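Local coordinates for protein nitrite oxidoreductase subunit A (Kuenenia stuttgartiensis, PDB 7B04) that belongs to the molybdopterin oxidoreductase family and binds an iron/sulfur cluster, a molybdenum atom and two MD1 pterin ligands, at residues A247-H252 with E747-K752; G569-S574 with I708-S713; K781-E786 with G797-L802; R948-G953 with S1050-S1055; Y996-L1001 with S1025-V1030. All blocks are in the same frame, centred on the assembly; numbering follows the deposited sequence.

Contact 1 (A247-H252 with E747-K752)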
# COMPACT_ATOMS: atom_id res chain seq x y z
N ALA B 247 3.99 40.83 2.49
CA ALA B 247 4.59 42.03 3.04
C ALA B 247 4.05 43.28 2.36
O ALA B 247 3.92 44.33 3.00
CB ALA B 247 6.11 41.97 2.91
N ILE B 248 3.73 43.19 1.06
CA ILE B 248 3.13 44.33 0.36
C ILE B 248 1.78 44.68 0.98
O ILE B 248 1.47 45.85 1.20
CB ILE B 248 2.98 44.03 -1.14
CG1 ILE B 248 4.33 43.69 -1.77
CG2 ILE B 248 2.37 45.22 -1.86
CD1 ILE B 248 4.22 43.22 -3.21
N VAL B 249 0.96 43.66 1.25
CA VAL B 249 -0.35 43.91 1.86
C VAL B 249 -0.18 44.56 3.22
O VAL B 249 -0.96 45.44 3.61
CB VAL B 249 -1.16 42.61 1.95
CG1 VAL B 249 -2.65 42.92 2.09
CG2 VAL B 249 -0.91 41.73 0.74
N ASP B 250 0.85 44.15 3.97
CA ASP B 250 1.14 44.78 5.25
C ASP B 250 1.52 46.25 5.05
O ASP B 250 1.14 47.11 5.85
CB ASP B 250 2.26 44.03 5.96
CG ASP B 250 2.50 44.53 7.37
OD1 ASP B 250 1.66 44.26 8.25
OD2 ASP B 250 3.53 45.20 7.59
N ALA B 251 2.28 46.54 3.99
CA ALA B 251 2.60 47.93 3.68
C ALA B 251 1.34 48.74 3.39
O ALA B 251 1.24 49.91 3.77
CB ALA B 251 3.56 47.99 2.49
N HIS B 252 0.37 48.14 2.70
CA HIS B 252 -0.89 48.83 2.43
C HIS B 252 -1.72 48.97 3.70
O HIS B 252 -2.38 49.99 3.91
CB HIS B 252 -1.68 48.10 1.35
CG HIS B 252 -1.13 48.31 -0.03
ND1 HIS B 252 -1.36 49.45 -0.76
CD2 HIS B 252 -0.38 47.51 -0.82
CE1 HIS B 252 -0.77 49.35 -1.94
NE2 HIS B 252 -0.16 48.18 -2.00
N GLU B 747 -4.75 43.51 -7.94
CA GLU B 747 -5.86 44.20 -8.58
C GLU B 747 -6.69 44.98 -7.56
O GLU B 747 -7.11 46.10 -7.83
CB GLU B 747 -6.73 43.19 -9.33
CG GLU B 747 -7.90 43.80 -10.09
CD GLU B 747 -8.70 42.76 -10.84
OE1 GLU B 747 -8.35 41.57 -10.77
OE2 GLU B 747 -9.69 43.15 -11.51
N LEU B 748 -6.92 44.39 -6.39
CA LEU B 748 -7.68 45.08 -5.35
C LEU B 748 -6.87 46.19 -4.69
O LEU B 748 -7.44 47.19 -4.26
CB LEU B 748 -8.16 44.09 -4.30
CG LEU B 748 -9.17 43.04 -4.75
CD1 LEU B 748 -9.46 42.06 -3.63
CD2 LEU B 748 -10.45 43.71 -5.23
N LEU B 749 -5.55 46.02 -4.61
CA LEU B 749 -4.69 47.01 -3.96
C LEU B 749 -4.04 47.96 -4.94
O LEU B 749 -3.22 48.79 -4.52
CB LEU B 749 -3.63 46.30 -3.12
CG LEU B 749 -4.20 45.57 -1.90
CD1 LEU B 749 -3.11 44.85 -1.13
CD2 LEU B 749 -4.95 46.55 -1.01
N ARG B 750 -4.39 47.89 -6.23
CA ARG B 750 -3.82 48.74 -7.27
C ARG B 750 -2.30 48.75 -7.20
O ARG B 750 -1.64 49.79 -7.22
CB ARG B 750 -4.39 50.16 -7.17
CG ARG B 750 -5.86 50.21 -6.79
CD ARG B 750 -6.69 50.96 -7.82
N ASP B 751 -1.74 47.55 -7.12
CA ASP B 751 -0.30 47.35 -6.99
C ASP B 751 0.16 46.39 -8.08
O ASP B 751 -0.43 45.32 -8.26
CB ASP B 751 0.06 46.80 -5.60
CG ASP B 751 1.40 47.29 -5.11
OD1 ASP B 751 1.42 48.27 -4.32
OD2 ASP B 751 2.43 46.71 -5.50
N LYS B 752 1.22 46.77 -8.78
CA LYS B 752 1.78 45.94 -9.84
C LYS B 752 2.84 44.99 -9.31
O LYS B 752 3.06 43.93 -9.90
CB LYS B 752 2.37 46.82 -10.95

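Contact 2 (G569-S574 with I708-S713)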
# COMPACT_ATOMS: atom_id res chain seq x y z
N GLY B 569 16.72 21.14 1.55
CA GLY B 569 18.12 21.49 1.55
C GLY B 569 18.91 20.90 0.41
O GLY B 569 20.13 21.11 0.35
N ASN B 570 18.26 20.15 -0.48
CA ASN B 570 18.93 19.72 -1.71
C ASN B 570 19.29 20.92 -2.57
O ASN B 570 20.32 20.90 -3.25
CB ASN B 570 18.04 18.75 -2.48
CG ASN B 570 18.15 17.33 -1.97
OD1 ASN B 570 19.24 16.83 -1.71
ND2 ASN B 570 17.00 16.67 -1.83
N PHE B 571 18.47 21.96 -2.54
CA PHE B 571 18.81 23.24 -3.15
C PHE B 571 19.69 24.00 -2.15
O PHE B 571 19.32 25.03 -1.59
CB PHE B 571 17.56 24.01 -3.54
CG PHE B 571 16.66 23.27 -4.49
CD1 PHE B 571 16.84 23.36 -5.86
CD2 PHE B 571 15.63 22.47 -4.00
CE1 PHE B 571 16.01 22.67 -6.73
CE2 PHE B 571 14.80 21.78 -4.87
CZ PHE B 571 14.99 21.88 -6.23
N GLN B 572 20.88 23.45 -1.94
CA GLN B 572 21.75 23.85 -0.85
C GLN B 572 22.50 25.13 -1.21
O GLN B 572 23.13 25.22 -2.27
CB GLN B 572 22.73 22.72 -0.55
CG GLN B 572 23.65 22.94 0.64
CD GLN B 572 22.90 23.04 1.95
OE1 GLN B 572 22.95 24.05 2.63
NE2 GLN B 572 22.19 21.97 2.31
N ALA B 573 22.43 26.12 -0.32
CA ALA B 573 23.07 27.41 -0.54
C ALA B 573 24.50 27.41 -0.02
O ALA B 573 24.79 26.81 1.02
CB ALA B 573 22.27 28.52 0.14
N SER B 574 25.38 28.08 -0.74
CA SER B 574 26.77 28.25 -0.34
C SER B 574 27.35 29.43 -1.11
O SER B 574 26.69 30.02 -1.97
CB SER B 574 27.58 26.97 -0.55
OG SER B 574 27.77 26.68 -1.93
N ILE B 708 9.54 20.56 -10.56
CA ILE B 708 10.81 20.00 -10.12
C ILE B 708 10.60 19.30 -8.78
O ILE B 708 9.84 19.78 -7.93
CB ILE B 708 11.89 21.10 -10.00
CG1 ILE B 708 13.18 20.56 -9.40
CG2 ILE B 708 11.37 22.28 -9.18
CD1 ILE B 708 13.87 19.54 -10.27
N THR B 709 11.27 18.16 -8.60
CA THR B 709 11.24 17.46 -7.32
C THR B 709 12.55 16.71 -7.13
O THR B 709 13.26 16.40 -8.09
CB THR B 709 10.07 16.47 -7.22
OG1 THR B 709 10.10 15.84 -5.93
CG2 THR B 709 10.18 15.40 -8.28
N ASN B 710 12.85 16.41 -5.86
CA ASN B 710 14.00 15.61 -5.48
C ASN B 710 13.56 14.67 -4.37
O ASN B 710 12.39 14.65 -3.97
CB ASN B 710 15.16 16.48 -4.97
CG ASN B 710 15.48 17.64 -5.90
OD1 ASN B 710 15.57 17.48 -7.11
ND2 ASN B 710 15.67 18.82 -5.32
N SER B 711 14.49 13.85 -3.89
CA SER B 711 14.19 12.94 -2.80
C SER B 711 15.39 12.85 -1.86
O SER B 711 16.51 13.26 -2.20
CB SER B 711 13.80 11.55 -3.30
OG SER B 711 13.62 10.64 -2.23
N CYS B 712 15.13 12.32 -0.67
CA CYS B 712 16.16 12.07 0.32
C CYS B 712 16.57 10.61 0.39
O CYS B 712 17.49 10.27 1.13
CB CYS B 712 15.69 12.55 1.70
SG CYS B 712 14.25 11.66 2.33
N SER B 713 15.83 9.75 -0.32
CA SER B 713 16.14 8.31 -0.33
C SER B 713 16.77 7.90 -1.66
O SER B 713 17.19 6.76 -1.79
CB SER B 713 14.93 7.51 -0.05
OG SER B 713 13.90 7.88 -0.92

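Contact 3 (K781-E786 with G797-L802)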
# COMPACT_ATOMS: atom_id res chain seq x y z
N LYS B 781 23.74 23.21 -9.48
CA LYS B 781 24.30 24.21 -10.39
C LYS B 781 25.04 23.51 -11.52
O LYS B 781 25.85 22.61 -11.28
CB LYS B 781 25.22 25.18 -9.66
CG LYS B 781 25.69 26.31 -10.59
CD LYS B 781 26.74 27.22 -9.98
CE LYS B 781 26.26 28.66 -9.93
NZ LYS B 781 25.15 28.82 -8.97
N GLY B 782 24.75 23.92 -12.75
CA GLY B 782 25.24 23.25 -13.94
C GLY B 782 24.15 22.53 -14.69
O GLY B 782 24.29 22.30 -15.90
N TYR B 783 23.07 22.16 -14.00
CA TYR B 783 21.91 21.54 -14.61
C TYR B 783 20.98 22.62 -15.13
O TYR B 783 20.85 23.69 -14.55
CB TYR B 783 21.16 20.67 -13.61
CG TYR B 783 21.79 19.34 -13.35
CD1 TYR B 783 21.99 18.44 -14.38
CD2 TYR B 783 22.19 18.99 -12.08
CE1 TYR B 783 22.57 17.21 -14.14
CE2 TYR B 783 22.77 17.78 -11.83
CZ TYR B 783 22.96 16.90 -12.86
OH TYR B 783 23.54 15.69 -12.58
N THR B 784 20.35 22.33 -16.25
CA THR B 784 19.36 23.22 -16.82
C THR B 784 18.02 22.49 -16.88
O THR B 784 17.99 21.28 -17.15
CB THR B 784 19.83 23.67 -18.20
OG1 THR B 784 20.80 24.72 -18.07
CG2 THR B 784 18.68 24.19 -19.04
N CYS B 785 16.93 23.20 -16.58
CA CYS B 785 15.60 22.58 -16.65
C CYS B 785 15.31 22.08 -18.05
O CYS B 785 14.80 20.97 -18.25
CB CYS B 785 14.53 23.59 -16.21
SG CYS B 785 12.85 23.14 -16.69
N GLU B 786 15.64 22.89 -19.05
CA GLU B 786 15.44 22.54 -20.45
C GLU B 786 16.27 21.32 -20.84
O GLU B 786 15.79 20.43 -21.55
CB GLU B 786 15.74 23.79 -21.28
CG GLU B 786 15.00 24.99 -20.63
CD GLU B 786 15.82 26.27 -20.48
OE1 GLU B 786 17.01 26.27 -20.86
OE2 GLU B 786 15.28 27.26 -19.94
N GLY B 797 13.51 12.88 -18.53
CA GLY B 797 12.99 13.66 -17.43
C GLY B 797 13.85 13.59 -16.18
O GLY B 797 13.45 14.11 -15.13
N VAL B 798 15.02 12.96 -16.26
CA VAL B 798 15.79 12.63 -15.07
C VAL B 798 17.25 13.04 -15.19
O VAL B 798 17.84 13.00 -16.27
CB VAL B 798 15.70 11.11 -14.76
CG1 VAL B 798 16.34 10.78 -13.42
CG2 VAL B 798 14.25 10.63 -14.80
N ALA B 799 17.80 13.46 -14.06
CA ALA B 799 19.23 13.66 -13.87
C ALA B 799 19.54 13.28 -12.43
O ALA B 799 18.64 12.92 -11.66
CB ALA B 799 19.65 15.10 -14.18
N MET B 800 20.81 13.35 -12.05
CA MET B 800 21.21 13.06 -10.68
C MET B 800 21.87 14.28 -10.06
O MET B 800 22.84 14.82 -10.60
CB MET B 800 22.17 11.86 -10.63
CG MET B 800 21.55 10.53 -11.06
SD MET B 800 22.49 9.10 -10.50
CE MET B 800 23.98 9.27 -11.49
N LEU B 801 21.34 14.71 -8.92
CA LEU B 801 21.92 15.83 -8.19
C LEU B 801 23.31 15.45 -7.66
O LEU B 801 23.62 14.27 -7.45
CB LEU B 801 20.97 16.30 -7.09
CG LEU B 801 20.27 15.22 -6.27
CD1 LEU B 801 21.29 14.58 -5.42
CD2 LEU B 801 19.15 15.75 -5.39
N LEU B 802 24.14 16.47 -7.46
CA LEU B 802 25.56 16.30 -7.17
C LEU B 802 25.86 16.39 -5.67
O LEU B 802 25.95 17.49 -5.12
CB LEU B 802 26.37 17.33 -7.96
CG LEU B 802 25.93 17.40 -9.43
CD1 LEU B 802 26.62 18.54 -10.16
CD2 LEU B 802 26.17 16.07 -10.15

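Contact 4 (R948-G953 with S1050-S1055)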
# COMPACT_ATOMS: atom_id res chain seq x y z
N ARG B 948 -23.74 -1.96 7.06
CA ARG B 948 -23.12 -1.15 8.10
C ARG B 948 -21.73 -0.67 7.69
O ARG B 948 -21.24 0.34 8.21
CB ARG B 948 -23.01 -1.94 9.40
CG ARG B 948 -24.32 -2.29 10.08
CD ARG B 948 -24.05 -3.13 11.31
NE ARG B 948 -23.53 -4.45 10.95
CZ ARG B 948 -22.92 -5.27 11.80
NH1 ARG B 948 -22.75 -4.91 13.07
NH2 ARG B 948 -22.47 -6.45 11.39
N MET B 949 -21.09 -1.39 6.78
CA MET B 949 -19.76 -1.04 6.30
C MET B 949 -19.76 0.36 5.68
O MET B 949 -20.60 0.65 4.82
CB MET B 949 -19.33 -2.09 5.29
CG MET B 949 -18.03 -1.82 4.63
SD MET B 949 -17.69 -3.19 3.51
CE MET B 949 -15.94 -3.29 3.73
N PRO B 950 -18.83 1.24 6.09
CA PRO B 950 -18.87 2.64 5.61
C PRO B 950 -18.75 2.79 4.10
O PRO B 950 -19.47 3.61 3.52
CB PRO B 950 -17.67 3.27 6.33
CG PRO B 950 -17.44 2.39 7.53
CD PRO B 950 -17.72 1.01 7.02
N GLY B 951 -17.86 2.05 3.45
CA GLY B 951 -17.75 2.13 2.00
C GLY B 951 -17.44 0.76 1.46
O GLY B 951 -17.91 -0.24 2.00
N VAL B 952 -16.70 0.70 0.36
CA VAL B 952 -16.22 -0.60 -0.12
C VAL B 952 -15.16 -1.16 0.81
O VAL B 952 -14.65 -2.27 0.58
CB VAL B 952 -15.71 -0.52 -1.57
CG1 VAL B 952 -16.92 -0.33 -2.53
CG2 VAL B 952 -14.70 0.58 -1.74
N GLY B 953 -14.79 -0.42 1.85
CA GLY B 953 -13.87 -0.84 2.89
C GLY B 953 -14.20 -0.12 4.18
O GLY B 953 -14.97 0.84 4.20
N SER B 1050 -14.00 6.72 5.96
CA SER B 1050 -13.54 5.34 6.10
C SER B 1050 -14.00 4.71 7.41
O SER B 1050 -13.69 3.54 7.65
CB SER B 1050 -12.01 5.29 6.01
OG SER B 1050 -11.53 6.11 4.95
N PHE B 1051 -14.64 5.47 8.29
CA PHE B 1051 -15.15 4.96 9.56
C PHE B 1051 -16.66 5.20 9.61
O PHE B 1051 -17.18 6.09 8.92
CB PHE B 1051 -14.52 5.67 10.78
CG PHE B 1051 -13.03 5.82 10.68
CD1 PHE B 1051 -12.49 6.86 9.96
CD2 PHE B 1051 -12.19 4.94 11.34
CE1 PHE B 1051 -11.13 7.02 9.87
CE2 PHE B 1051 -10.81 5.10 11.25
CZ PHE B 1051 -10.29 6.14 10.51
N ARG B 1052 -17.35 4.42 10.44
CA ARG B 1052 -18.74 4.73 10.73
C ARG B 1052 -18.84 6.01 11.55
O ARG B 1052 -19.52 6.97 11.16
CB ARG B 1052 -19.42 3.56 11.45
CG ARG B 1052 -19.43 2.27 10.65
CD ARG B 1052 -20.06 1.14 11.45
NE ARG B 1052 -21.50 1.34 11.66
CZ ARG B 1052 -22.25 0.57 12.43
NH1 ARG B 1052 -21.72 -0.45 13.08
NH2 ARG B 1052 -23.55 0.83 12.55
N TYR B 1053 -18.15 6.05 12.68
CA TYR B 1053 -18.02 7.24 13.50
C TYR B 1053 -16.57 7.40 13.92
O TYR B 1053 -15.82 6.43 14.03
CB TYR B 1053 -18.90 7.19 14.76
CG TYR B 1053 -20.32 6.70 14.54
CD1 TYR B 1053 -20.62 5.35 14.62
CD2 TYR B 1053 -21.35 7.59 14.28
CE1 TYR B 1053 -21.91 4.90 14.43
CE2 TYR B 1053 -22.65 7.14 14.09
CZ TYR B 1053 -22.92 5.79 14.17
OH TYR B 1053 -24.20 5.33 13.98
N GLY B 1054 -16.18 8.65 14.16
CA GLY B 1054 -14.86 8.94 14.69
C GLY B 1054 -13.75 8.69 13.68
O GLY B 1054 -13.97 8.35 12.52
N SER B 1055 -12.53 8.86 14.16
CA SER B 1055 -11.34 8.65 13.35
C SER B 1055 -10.23 8.11 14.24
O SER B 1055 -10.33 8.11 15.47
CB SER B 1055 -10.90 9.93 12.65
OG SER B 1055 -9.66 9.74 11.99

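Contact 5 (Y996-L1001 with S1025-V1030)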
# COMPACT_ATOMS: atom_id res chain seq x y z
N TYR B 996 -20.36 14.82 19.43
CA TYR B 996 -19.70 13.70 20.10
C TYR B 996 -19.92 12.41 19.33
O TYR B 996 -19.03 11.56 19.25
CB TYR B 996 -20.20 13.56 21.54
CG TYR B 996 -19.63 12.36 22.26
CD1 TYR B 996 -18.28 12.30 22.59
CD2 TYR B 996 -20.44 11.29 22.62
CE1 TYR B 996 -17.75 11.21 23.26
CE2 TYR B 996 -19.92 10.19 23.28
CZ TYR B 996 -18.57 10.16 23.60
OH TYR B 996 -18.05 9.07 24.26
N LYS B 997 -21.13 12.23 18.78
CA LYS B 997 -21.40 11.07 17.93
C LYS B 997 -20.42 11.02 16.77
O LYS B 997 -19.95 9.94 16.39
CB LYS B 997 -22.84 11.12 17.43
CG LYS B 997 -23.25 9.95 16.56
CD LYS B 997 -24.58 10.22 15.86
CE LYS B 997 -25.75 10.12 16.83
NZ LYS B 997 -27.06 10.27 16.14
N VAL B 998 -20.11 12.18 16.19
CA VAL B 998 -19.13 12.24 15.11
C VAL B 998 -17.73 11.96 15.64
O VAL B 998 -16.90 11.35 14.95
CB VAL B 998 -19.21 13.62 14.43
CG1 VAL B 998 -18.41 13.63 13.14
CG2 VAL B 998 -20.65 14.02 14.19
N SER B 999 -17.43 12.39 16.87
CA SER B 999 -16.05 12.36 17.36
C SER B 999 -15.67 10.99 17.94
O SER B 999 -14.50 10.58 17.84
CB SER B 999 -15.82 13.47 18.37
OG SER B 999 -16.38 14.69 17.90
N ARG B 1000 -16.59 10.29 18.61
CA ARG B 1000 -16.20 9.02 19.25
C ARG B 1000 -15.96 7.93 18.20
O ARG B 1000 -16.82 7.70 17.34
CB ARG B 1000 -17.27 8.57 20.23
CG ARG B 1000 -16.71 7.71 21.33
CD ARG B 1000 -17.78 6.90 22.04
NE ARG B 1000 -17.19 5.89 22.92
CZ ARG B 1000 -17.89 5.02 23.64
NH1 ARG B 1000 -19.22 5.02 23.60
NH2 ARG B 1000 -17.25 4.14 24.41
N LEU B 1001 -14.80 7.26 18.27
CA LEU B 1001 -14.40 6.31 17.24
C LEU B 1001 -14.95 4.92 17.55
O LEU B 1001 -14.79 4.41 18.67
CB LEU B 1001 -12.87 6.30 17.02
CG LEU B 1001 -12.26 5.15 16.20
CD1 LEU B 1001 -12.81 5.20 14.78
CD2 LEU B 1001 -10.70 5.21 16.13
N SER B 1025 -14.44 10.67 9.85
CA SER B 1025 -15.88 10.86 9.93
C SER B 1025 -16.20 12.34 10.12
O SER B 1025 -15.67 12.99 11.02
CB SER B 1025 -16.45 10.04 11.09
OG SER B 1025 -16.19 8.66 10.92
N SER B 1026 -17.06 12.86 9.26
CA SER B 1026 -17.54 14.23 9.34
C SER B 1026 -19.00 14.22 9.75
O SER B 1026 -19.61 13.17 9.95
CB SER B 1026 -17.33 14.95 8.01
OG SER B 1026 -18.19 14.43 7.01
N ASP B 1027 -19.57 15.42 9.89
CA ASP B 1027 -20.98 15.53 10.22
C ASP B 1027 -21.84 14.85 9.16
O ASP B 1027 -22.64 13.96 9.48
CB ASP B 1027 -21.38 17.01 10.36
CG ASP B 1027 -20.80 17.65 11.61
OD1 ASP B 1027 -20.63 16.94 12.62
OD2 ASP B 1027 -20.52 18.86 11.57
N LYS B 1028 -21.66 15.23 7.90
CA LYS B 1028 -22.53 14.74 6.83
C LYS B 1028 -22.37 13.25 6.58
O LYS B 1028 -23.34 12.57 6.23
CB LYS B 1028 -22.27 15.53 5.55
CG LYS B 1028 -22.70 16.98 5.65
CD LYS B 1028 -22.34 17.75 4.41
CE LYS B 1028 -22.71 19.21 4.57
NZ LYS B 1028 -22.28 20.03 3.40
N THR B 1029 -21.16 12.71 6.74
CA THR B 1029 -20.98 11.27 6.55
C THR B 1029 -21.74 10.50 7.62
O THR B 1029 -22.32 9.45 7.34
CB THR B 1029 -19.49 10.91 6.57
OG1 THR B 1029 -18.90 11.31 7.81
CG2 THR B 1029 -18.77 11.58 5.41
N VAL B 1030 -21.73 11.01 8.86
CA VAL B 1030 -22.51 10.38 9.92
C VAL B 1030 -24.01 10.52 9.64
O VAL B 1030 -24.78 9.57 9.84
CB VAL B 1030 -22.13 10.97 11.29
CG1 VAL B 1030 -23.05 10.46 12.38
CG2 VAL B 1030 -20.68 10.63 11.62

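Contact 1 (A247-H252 with E747-K752)
A histidine–carboxylate hydrogen bond, H252 to D751, and a small apolar patch built on L749 join helix 238-254 to the end of helix 734-749 in the outer part of the fold. H252 donates through NE2 to D751 OD1 at 2.8 Å, with an N-H...O angle of 147°. The oxygen lies almost in the imidazole plane, as an N-H donor prefers, but the donor comes from above the carboxylate plane, and the two planes stand perpendicular. The CB of H252 points to the other segment, and CG continues from it anti to the carbonyl carbon, chi1 -75°.

L749 works on the same ring from another direction. Its CB lies over one face, 4.2 Å from the ring centroid and shifted toward the rim, a CH-pi contact. Its CD1 touches H252 CD2 at 3.8 Å and also V249 CG1, again at 3.8 Å, the valine and leucine side chains crossing at about a right angle. Histidine suits this place because it offers a polar edge and an apolar face at once. The branched I248 brings CG2 to 3.9 Å from D751 OD2, an apolar contact beside the carboxylate.

R750, with phi of 50°, has already left the helical path, and D751 stands just beyond it. D751 is also a capping residue: its side chain binds a backbone N just past K752 and pairs with R753, which may favour its charged form. F754 of helix 753-757 packs on I248, V249 and L749. The whole is characteristic of a helix-to-helix turn, its capping aspartate hydrogen-bonded to a histidine of a third helix.

Contact 2 (G569-S574 with I708-S713)
Chi1 of -58° in F571 sets CG anti to the carbonyl carbon, and the ring beyond it reaches I708, where chi1 of 174° sets CG1 anti to the backbone N. I708 CG1 meets F571 CZ at 3.9 Å, near the ring plane and at its edge, and the two side chains run past each other in opposite directions. A flat ring meeting a branched aliphatic chain fills this buried place without asking for polar partners.

Beside them lie two asparagines, N570 and N710, also antiparallel to one another and with amide planes nearly perpendicular. N570 ND2 rests 3.6 Å from N710 CB and reaches on to S711 O at 3.5 Å, a weak hydrogen bond with an angle of 143°. A short side chain ending in an N-H group is apt here, since it can reach a backbone carbonyl from the end of a short 3-10 segment. The amide of N710 also lies close to the F571 ring, but its orientation in the model is uncertain.

Backbone turns shape both partners. F571 is the centre of an inverse gamma turn, and S711 makes an ST turn, its OG accepting from S713 N at 3.1 Å. That OG is also bonded to T72 O, and the S711 side chain lies about 9 Å from the iron/sulfur cluster and from a bound MD1.

Segment 708-713 leaves strand 707-709, within this chain an outer strand of a three-stranded antiparallel sheet, whose middle strand 716-720 puts I717 against I708 and N710. Segment 569-574 packs beside the end of this outer strand; in the chain it falls between strand 558-561 and helix 582-585.

Contact 3 (K781-E786 with G797-L802)
Y783 carries the contact by laying its ring among A799, L801 and L802, and the apolar touches come first. A799 CB approaches CE1 of the ring at 3.6 Å and L802 CG approaches CE2 at 4.0 Å, both obliquely. L802 CD2 also reaches Y783 OH, at 3.6 Å. The CB of Y783 points to the strand, and chi1 of -78° carries CG on from it, anti to the carbonyl carbon. Alanine suits its place, where a single methyl lets the ring come close to strand 798-800; leucine offers a branched apolar end to the CE2 rim.

Of polar interactions, the phenol oxygen is the one to consider. It falls near M800 O, but so close in the model that the pairing is doubtful; the oxygen also has a weak hydrogen bond with L101 N. K781 NZ is hydrogen-bonded to S577 O.

Aromatic and backbone terms complete the account. Y793 packs edge-to-face with Y783, and I788 of helix 785-788 touches both Y783 and A799. G782 has phi of 110°, at which a CB would press against the preceding carbonyl, so glycine belongs there.

Chemically, then, segment 781-786 is joined to the strand mainly through the buried ring of Y783, which supplies the apolar surface and whose hydroxyl gives a polar end a place beside backbone groups.

Contact 4 (R948-G953 with S1050-S1055)
Two irregular loops meet where P950 and R948 pack against R1052, beside a six-stranded mixed sheet that is consistent with the C-terminal beta-barrel domain of the molybdopterin oxidoreductases. One loop leads into strand 956-959 and the other follows helix 1027-1033; F1051, on the second, has its side chain about 10 Å from a bound MD1.

P950 packs by its CG against the backbone of the other loop. That atom, P950 CG, lies 3.5 Å from R1052 N and 3.6 Å from F1051 C, and it also touches R1052 CG at 3.7 Å. Proline suits the place because its ring restricts phi and gives a compact apolar surface here.

The second half of the contact is arginine against arginine. R1052 CD rests 3.5 Å from R948 O. Beyond it, chi3 of 69° turns NE of R1052 out of an otherwise extended chain. R948 CB lies 4.0 Å above the plane of the R1052 guanidinium, over its centre, so aliphatic carbon covers that face. The guanidinium planes themselves are 77° apart, with no stacking between them.

E1109 bridges the two arginines, binding R1052 NH1 through OE1 and R948 NH1 through OE2. R948 NH1 is also bonded to N1110 O, while R1052 NE pairs with H1033 NE2. The shared glutamate probably offsets the repulsion between R948 NH1 and R1052 NH1, which stand 4.6 Å apart.

Contact 5 (Y996-L1001 with S1025-V1030)
V998 makes the tight part of this contact, pressing both methyls into the turn that opens helix 1027-1033, whereas K997, one residue earlier, only brushes V1030 at an exposed margin. V998 CG1, anti to the backbone N at chi1 -169°, lies 3.4 Å from S1026 O and 3.5 Å from S1025 O. Its CG2 meets D1027 OD1 at 3.3 Å, the two side chains crossing at about a right angle. On the apolar side V1030 CG2 stands 4.1 Å from V998 CG1. A beta-branched valine is well chosen, for one methyl lies on the carbonyls and V1030, the other on the D1027 carboxylate.

On the open side K997 lays CD 3.8 Å from V1030 CG1, and its chain then bends at chi3; NZ makes a long, weak ion pair with E1034. Lysine fits such a margin, with methylenes for the packing and a charge for the outer end.

The turn under V998 is held from within. S1026 occupies the N-cap, and T1029 OG1 accepts from its backbone N at 2.8 Å; S1026 OG also donates to that oxygen.

Around the pair, Y664 of helix 663-670 packs on V998 and bonds S1025 O, and Y690 OH meets D1027 N. Helix 994-999 is followed by strand 1001-1007, and L1001 makes a backbone hydrogen bond with V977 of strand 974-978.

Contact 1 lies farthest out and is only partly buried; it rests on a histidine–carboxylate hydrogen bond from a helix to the turn after another. Contact 2, about 17 Å from the chain's centre to its own, is wholly buried and mixes ring packing with a weak hydrogen bond from an asparagine amide near the cluster. Contact 3 joins it through the same three-stranded sheet, where L801 CD2 touches N570 and N710, but relies on one tyrosine. Contacts 4 and 5 form a second pair, largely buried, probably hydrogen-bonded through G1054 and S1025, with contact 5 nested in the loop closed by contact 4. The former balances arginines with a glutamate, the latter seats valine on a helix start.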